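Long-range contact in DNA polymerase III, beta subunit (Eubacterium rectale, PDB 3T0P), which probably tethers DNA polymerases and other proteins to DNA, conferring processivity, as a ring-shaped head-to-tail homodimer that encircles the duplex: residues C267-K281 / L294-I307. Sequence-based numbering, arbitrary orientation.
Sequences CIDRATLLVKEGDKK and LRINSFIGSMNEDI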
loop_
_atom_site.group_PDB
_atom_site.type_symbol
_atom_site.label_atom_id
_atom_site.label_comp_id
_atom_site.label_asym_id
_atom_site.label_seq_id
_atom_site.Cartn_x
_atom_site.Cartn_y
_atom_site.Cartn_z
ATOM N N CYS B 267 -21.988 3.822 -10.614
ATOM C CA CYS B 267 -22.986 2.787 -10.579
ATOM C C CYS B 267 -22.401 1.405 -10.905
ATOM O O CYS B 267 -22.742 0.434 -10.245
ATOM C CB CYS B 267 -24.125 3.122 -11.530
ATOM S SG CYS B 267 -25.205 1.714 -11.845
ATOM N N ILE B 268 -21.570 1.308 -11.962
ATOM C CA ILE B 268 -20.961 0.047 -12.372
ATOM C C ILE B 268 -19.995 -0.424 -11.271
ATOM O O ILE B 268 -19.942 -1.618 -10.952
ATOM C CB ILE B 268 -20.288 0.158 -13.761
ATOM C CG1 ILE B 268 -21.334 0.615 -14.809
ATOM C CG2 ILE B 268 -19.685 -1.196 -14.148
ATOM C CD1 ILE B 268 -20.868 0.714 -16.284
ATOM N N ASP B 269 -19.299 0.517 -10.645
ATOM C CA ASP B 269 -18.394 0.198 -9.550
ATOM C C ASP B 269 -19.201 -0.370 -8.348
ATOM O O ASP B 269 -18.792 -1.379 -7.780
ATOM C CB ASP B 269 -17.587 1.445 -9.184
ATOM C CG ASP B 269 -16.571 1.264 -8.074
ATOM O OD1 ASP B 269 -15.729 0.333 -8.183
ATOM O OD2 ASP B 269 -16.574 2.093 -7.132
ATOM N N ARG B 270 -20.365 0.216 -8.022
ATOM C CA ARG B 270 -21.262 -0.273 -6.945
ATOM C C ARG B 270 -21.675 -1.720 -7.206
ATOM O O ARG B 270 -21.626 -2.538 -6.316
ATOM C CB ARG B 270 -22.554 0.567 -6.867
ATOM C CG ARG B 270 -22.436 1.762 -5.991
ATOM C CD ARG B 270 -23.788 2.414 -5.734
ATOM N NE ARG B 270 -24.192 3.299 -6.824
ATOM C CZ ARG B 270 -23.735 4.534 -7.014
ATOM N NH1 ARG B 270 -22.817 5.043 -6.205
ATOM N NH2 ARG B 270 -24.179 5.262 -8.030
ATOM N N ALA B 271 -22.090 -2.018 -8.430
ATOM C CA ALA B 271 -22.501 -3.340 -8.858
ATOM C C ALA B 271 -21.401 -4.400 -8.639
ATOM O O ALA B 271 -21.731 -5.527 -8.284
ATOM C CB ALA B 271 -22.889 -3.289 -10.334
ATOM N N THR B 272 -20.110 -4.050 -8.849
ATOM C CA THR B 272 -19.022 -5.024 -8.688
ATOM C C THR B 272 -18.867 -5.579 -7.287
ATOM O O THR B 272 -18.284 -6.652 -7.162
ATOM C CB THR B 272 -17.655 -4.511 -9.108
ATOM O OG1 THR B 272 -17.266 -3.434 -8.268
ATOM C CG2 THR B 272 -17.580 -4.184 -10.567
ATOM N N LEU B 273 -19.361 -4.881 -6.243
ATOM C CA LEU B 273 -19.259 -5.398 -4.876
ATOM C C LEU B 273 -20.061 -6.711 -4.727
ATOM O O LEU B 273 -19.736 -7.520 -3.868
ATOM C CB LEU B 273 -19.663 -4.354 -3.801
ATOM C CG LEU B 273 -21.149 -3.995 -3.601
ATOM C CD1 LEU B 273 -21.839 -4.953 -2.646
ATOM C CD2 LEU B 273 -21.293 -2.574 -3.093
ATOM N N LEU B 274 -21.081 -6.934 -5.567
ATOM C CA LEU B 274 -21.893 -8.147 -5.469
ATOM C C LEU B 274 -21.251 -9.362 -6.165
ATOM O O LEU B 274 -21.674 -10.491 -5.938
ATOM C CB LEU B 274 -23.281 -7.894 -6.040
ATOM C CG LEU B 274 -24.162 -6.971 -5.222
ATOM C CD1 LEU B 274 -25.412 -6.647 -5.958
ATOM C CD2 LEU B 274 -24.522 -7.581 -3.870
ATOM N N VAL B 275 -20.237 -9.129 -6.982
ATOM C CA VAL B 275 -19.562 -10.175 -7.726
ATOM C C VAL B 275 -18.055 -10.248 -7.295
ATOM O O VAL B 275 -17.292 -9.296 -7.467
ATOM C CB VAL B 275 -19.790 -10.000 -9.251
ATOM C CG1 VAL B 275 -21.253 -10.265 -9.598
ATOM C CG2 VAL B 275 -19.399 -8.613 -9.729
ATOM N N LYS B 276 -17.677 -11.358 -6.640
ATOM C CA LYS B 276 -16.314 -11.577 -6.123
ATOM C C LYS B 276 -15.678 -12.774 -6.834
ATOM O O LYS B 276 -16.385 -13.736 -7.127
ATOM C CB LYS B 276 -16.305 -11.784 -4.586
ATOM C CG LYS B 276 -17.237 -10.867 -3.762
ATOM C CD LYS B 276 -16.620 -9.513 -3.355
ATOM C CE LYS B 276 -17.307 -8.956 -2.114
ATOM N NZ LYS B 276 -17.263 -7.463 -2.037
ATOM N N GLU B 277 -14.344 -12.691 -7.089
ATOM C CA GLU B 277 -13.390 -13.591 -7.786
ATOM C C GLU B 277 -13.967 -14.930 -8.345
ATOM O O GLU B 277 -13.700 -15.235 -9.511
ATOM C CB GLU B 277 -12.166 -13.884 -6.900
ATOM N N GLY B 278 -14.692 -15.698 -7.518
ATOM C CA GLY B 278 -15.319 -16.965 -7.901
ATOM C C GLY B 278 -16.603 -16.838 -8.708
ATOM O O GLY B 278 -17.201 -17.850 -9.096
ATOM N N ASP B 279 -17.036 -15.579 -8.955
ATOM C CA ASP B 279 -18.243 -15.217 -9.706
ATOM C C ASP B 279 -17.879 -14.392 -10.937
ATOM O O ASP B 279 -16.900 -13.631 -10.940
ATOM C CB ASP B 279 -19.217 -14.413 -8.809
ATOM C CG ASP B 279 -20.667 -14.891 -8.783
ATOM O OD1 ASP B 279 -21.156 -15.390 -9.826
ATOM O OD2 ASP B 279 -21.331 -14.725 -7.729
ATOM N N LYS B 280 -18.674 -14.546 -11.979
ATOM C CA LYS B 280 -18.517 -13.803 -13.221
ATOM C C LYS B 280 -19.920 -13.501 -13.737
ATOM O O LYS B 280 -20.448 -14.238 -14.576
ATOM C CB LYS B 280 -17.661 -14.586 -14.237
ATOM N N LYS B 281 -20.553 -12.451 -13.173
ATOM C CA LYS B 281 -21.905 -12.058 -13.560
ATOM C C LYS B 281 -21.852 -10.782 -14.416
ATOM O O LYS B 281 -21.096 -9.869 -14.106
ATOM C CB LYS B 281 -22.808 -11.867 -12.318
ATOM C CG LYS B 281 -23.114 -13.150 -11.536
ATOM C CD LYS B 281 -24.367 -13.849 -12.058
ATOM C CE LYS B 281 -24.613 -15.171 -11.372
ATOM N NZ LYS B 281 -25.779 -15.121 -10.445
ATOM N N LEU B 294 -29.714 -0.300 -14.633
ATOM C CA LEU B 294 -28.617 -1.244 -14.454
ATOM C C LEU B 294 -28.944 -2.227 -13.359
ATOM O O LEU B 294 -29.392 -1.836 -12.285
ATOM C CB LEU B 294 -27.299 -0.518 -14.135
ATOM C CG LEU B 294 -26.819 0.437 -15.208
ATOM C CD1 LEU B 294 -27.257 1.858 -14.877
ATOM C CD2 LEU B 294 -25.327 0.387 -15.339
ATOM N N ARG B 295 -28.735 -3.509 -13.644
ATOM C CA ARG B 295 -28.972 -4.592 -12.684
ATOM C C ARG B 295 -27.833 -5.583 -12.656
ATOM O O ARG B 295 -27.187 -5.856 -13.690
ATOM C CB ARG B 295 -30.252 -5.382 -13.005
ATOM C CG ARG B 295 -31.529 -4.580 -12.984
ATOM C CD ARG B 295 -32.731 -5.388 -13.439
ATOM N NE ARG B 295 -32.575 -5.893 -14.806
ATOM C CZ ARG B 295 -33.545 -6.469 -15.507
ATOM N NH1 ARG B 295 -34.762 -6.595 -14.991
ATOM N NH2 ARG B 295 -33.311 -6.910 -16.738
ATOM N N ILE B 296 -27.660 -6.179 -11.475
ATOM C CA ILE B 296 -26.759 -7.267 -11.254
ATOM C C ILE B 296 -27.367 -8.071 -10.139
ATOM O O ILE B 296 -28.049 -7.514 -9.276
ATOM C CB ILE B 296 -25.287 -6.804 -11.002
ATOM C CG1 ILE B 296 -24.286 -7.918 -11.351
ATOM C CG2 ILE B 296 -25.063 -6.220 -9.578
ATOM C CD1 ILE B 296 -22.839 -7.379 -11.648
ATOM N N ASN B 297 -27.163 -9.379 -10.168
ATOM C CA ASN B 297 -27.612 -10.263 -9.078
ATOM C C ASN B 297 -26.577 -11.369 -8.916
ATOM O O ASN B 297 -25.932 -11.757 -9.890
ATOM C CB ASN B 297 -29.020 -10.824 -9.309
ATOM C CG ASN B 297 -29.099 -11.621 -10.548
ATOM O OD1 ASN B 297 -28.803 -12.822 -10.550
ATOM N ND2 ASN B 297 -29.381 -10.934 -11.647
ATOM N N SER B 298 -26.382 -11.826 -7.684
ATOM C CA SER B 298 -25.451 -12.894 -7.328
ATOM C C SER B 298 -25.971 -13.625 -6.098
ATOM O O SER B 298 -27.080 -13.342 -5.643
ATOM C CB SER B 298 -24.046 -12.333 -7.096
ATOM O OG SER B 298 -23.930 -11.607 -5.880
ATOM N N PHE B 299 -25.169 -14.558 -5.552
ATOM C CA PHE B 299 -25.506 -15.271 -4.313
ATOM C C PHE B 299 -25.525 -14.298 -3.127
ATOM O O PHE B 299 -26.288 -14.510 -2.199
ATOM C CB PHE B 299 -24.535 -16.431 -4.059
ATOM C CG PHE B 299 -24.709 -17.527 -5.082
ATOM C CD1 PHE B 299 -25.858 -18.316 -5.095
ATOM C CD2 PHE B 299 -23.745 -17.747 -6.059
ATOM C CE1 PHE B 299 -26.035 -19.310 -6.062
ATOM C CE2 PHE B 299 -23.922 -18.744 -7.029
ATOM C CZ PHE B 299 -25.063 -19.519 -7.020
ATOM N N ILE B 300 -24.734 -13.208 -3.195
ATOM C CA ILE B 300 -24.660 -12.179 -2.143
ATOM C C ILE B 300 -25.967 -11.340 -2.095
ATOM O O ILE B 300 -26.406 -10.964 -1.012
ATOM C CB ILE B 300 -23.423 -11.288 -2.343
ATOM C CG1 ILE B 300 -22.138 -12.111 -2.188
ATOM C CG2 ILE B 300 -23.434 -10.116 -1.378
ATOM C CD1 ILE B 300 -20.906 -11.485 -2.755
ATOM N N GLY B 301 -26.546 -11.047 -3.255
ATOM C CA GLY B 301 -27.778 -10.274 -3.361
ATOM C C GLY B 301 -27.946 -9.601 -4.707
ATOM O O GLY B 301 -27.284 -9.975 -5.679
ATOM N N SER B 302 -28.819 -8.596 -4.783
ATOM C CA SER B 302 -29.021 -7.907 -6.063
ATOM C C SER B 302 -28.940 -6.379 -5.936
ATOM O O SER B 302 -28.988 -5.817 -4.843
ATOM C CB SER B 302 -30.352 -8.310 -6.693
ATOM O OG SER B 302 -31.418 -7.904 -5.855
HETATM N N MSE B 303 -28.791 -5.731 -7.078
HETATM C CA MSE B 303 -28.747 -4.293 -7.178
HETATM C C MSE B 303 -29.591 -3.836 -8.357
HETATM O O MSE B 303 -29.570 -4.452 -9.414
HETATM C CB MSE B 303 -27.314 -3.777 -7.314
HETATM C CG MSE B 303 -27.217 -2.248 -7.200
HETATM SE SE MSE B 303 -25.688 -1.462 -8.191
HETATM C CE MSE B 303 -26.349 -1.893 -10.079
ATOM N N ASN B 304 -30.301 -2.727 -8.178
ATOM C CA ASN B 304 -31.041 -2.061 -9.230
ATOM C C ASN B 304 -30.728 -0.560 -9.159
ATOM O O ASN B 304 -30.819 0.028 -8.081
ATOM C CB ASN B 304 -32.547 -2.344 -9.093
ATOM C CG ASN B 304 -33.305 -1.886 -10.305
ATOM O OD1 ASN B 304 -33.372 -2.588 -11.303
ATOM N ND2 ASN B 304 -33.808 -0.658 -10.284
ATOM N N GLU B 305 -30.353 0.052 -10.276
ATOM C CA GLU B 305 -30.054 1.486 -10.301
ATOM C C GLU B 305 -30.576 2.129 -11.581
ATOM O O GLU B 305 -30.429 1.549 -12.648
ATOM C CB GLU B 305 -28.523 1.740 -10.191
ATOM C CG GLU B 305 -28.199 3.221 -10.034
ATOM C CD GLU B 305 -26.848 3.614 -9.456
ATOM O OE1 GLU B 305 -26.140 2.732 -8.907
ATOM O OE2 GLU B 305 -26.491 4.811 -9.575
ATOM N N ASP B 306 -31.100 3.359 -11.476
ATOM C CA ASP B 306 -31.580 4.147 -12.614
ATOM C C ASP B 306 -30.696 5.367 -12.817
ATOM O O ASP B 306 -30.365 6.040 -11.863
ATOM C CB ASP B 306 -33.053 4.573 -12.426
ATOM C CG ASP B 306 -34.059 3.436 -12.397
ATOM O OD1 ASP B 306 -34.082 2.634 -13.359
ATOM O OD2 ASP B 306 -34.855 3.373 -11.437
ATOM N N ILE B 307 -30.298 5.640 -14.053
ATOM C CA ILE B 307 -29.502 6.816 -14.394
ATOM C C ILE B 307 -30.251 7.569 -15.484
ATOM O O ILE B 307 -30.687 6.958 -16.460
ATOM C CB ILE B 307 -28.042 6.472 -14.827
ATOM C CG1 ILE B 307 -27.331 5.564 -13.790
ATOM C CG2 ILE B 307 -27.217 7.758 -15.092
ATOM C CD1 ILE B 307 -25.873 5.147 -14.205
#
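R270 grips E305 side-on, NE giving its proton to OE1 at 2.9 Å and NH2 to OE2 at 2.8 Å. The guanidinium and carboxylate planes lie 26° apart, and both oxygens are met on their syn side. The arginine chain bends at chi3 (-82°), turning its NE/NH2 edge to E305; arginine suits the place because NH1 remains to bond K81 O of the second subunit. A methionine here would probably leave the buried E305 carboxylate without its counter-charge and the neighbouring subunit's K81 carbonyl without this donor. Beside the salt bridge, the sulfur of C267, swung anti to its own nitrogen (chi1 166°), lies against CB and CG of E305 and 3.7 Å from L294 CD1; a compact, polarisable thiol fits between an acid and a leucine. One turn on, A271 offers a bare methyl: its CB meets I296 CG2 at 3.7 Å, and the selenium of selenomethionine M303 lies 3.6 Å from A271 N.

Here the end of helix 261-272 lies along a beta hairpin of the C-terminal domain, nearly parallel to strand 291-297 and antiparallel to 302-308. The latter is an edge strand within its chain, and residues 302-305 pair antiparallel with a strand of the second subunit, continuing the sheet across the interface.

Further along, L274 divides its branches: CD1 lies against I296 CG2 and M303 CB, whereas CD2 rests on I300 CG2. Its carbonyl O accepts a hydrogen bond from S298 OG at 2.5 Å. The same hydroxyl accepts from I300 N, forming an ST turn within the hairpin's bend, and G301 follows with backbone angles that call for glycine. V275 CG1 and I296 CD1 meet tip to tip at 3.9 Å. On the helix's other flank, I268 packs on F325 and I326 of helix 322-329.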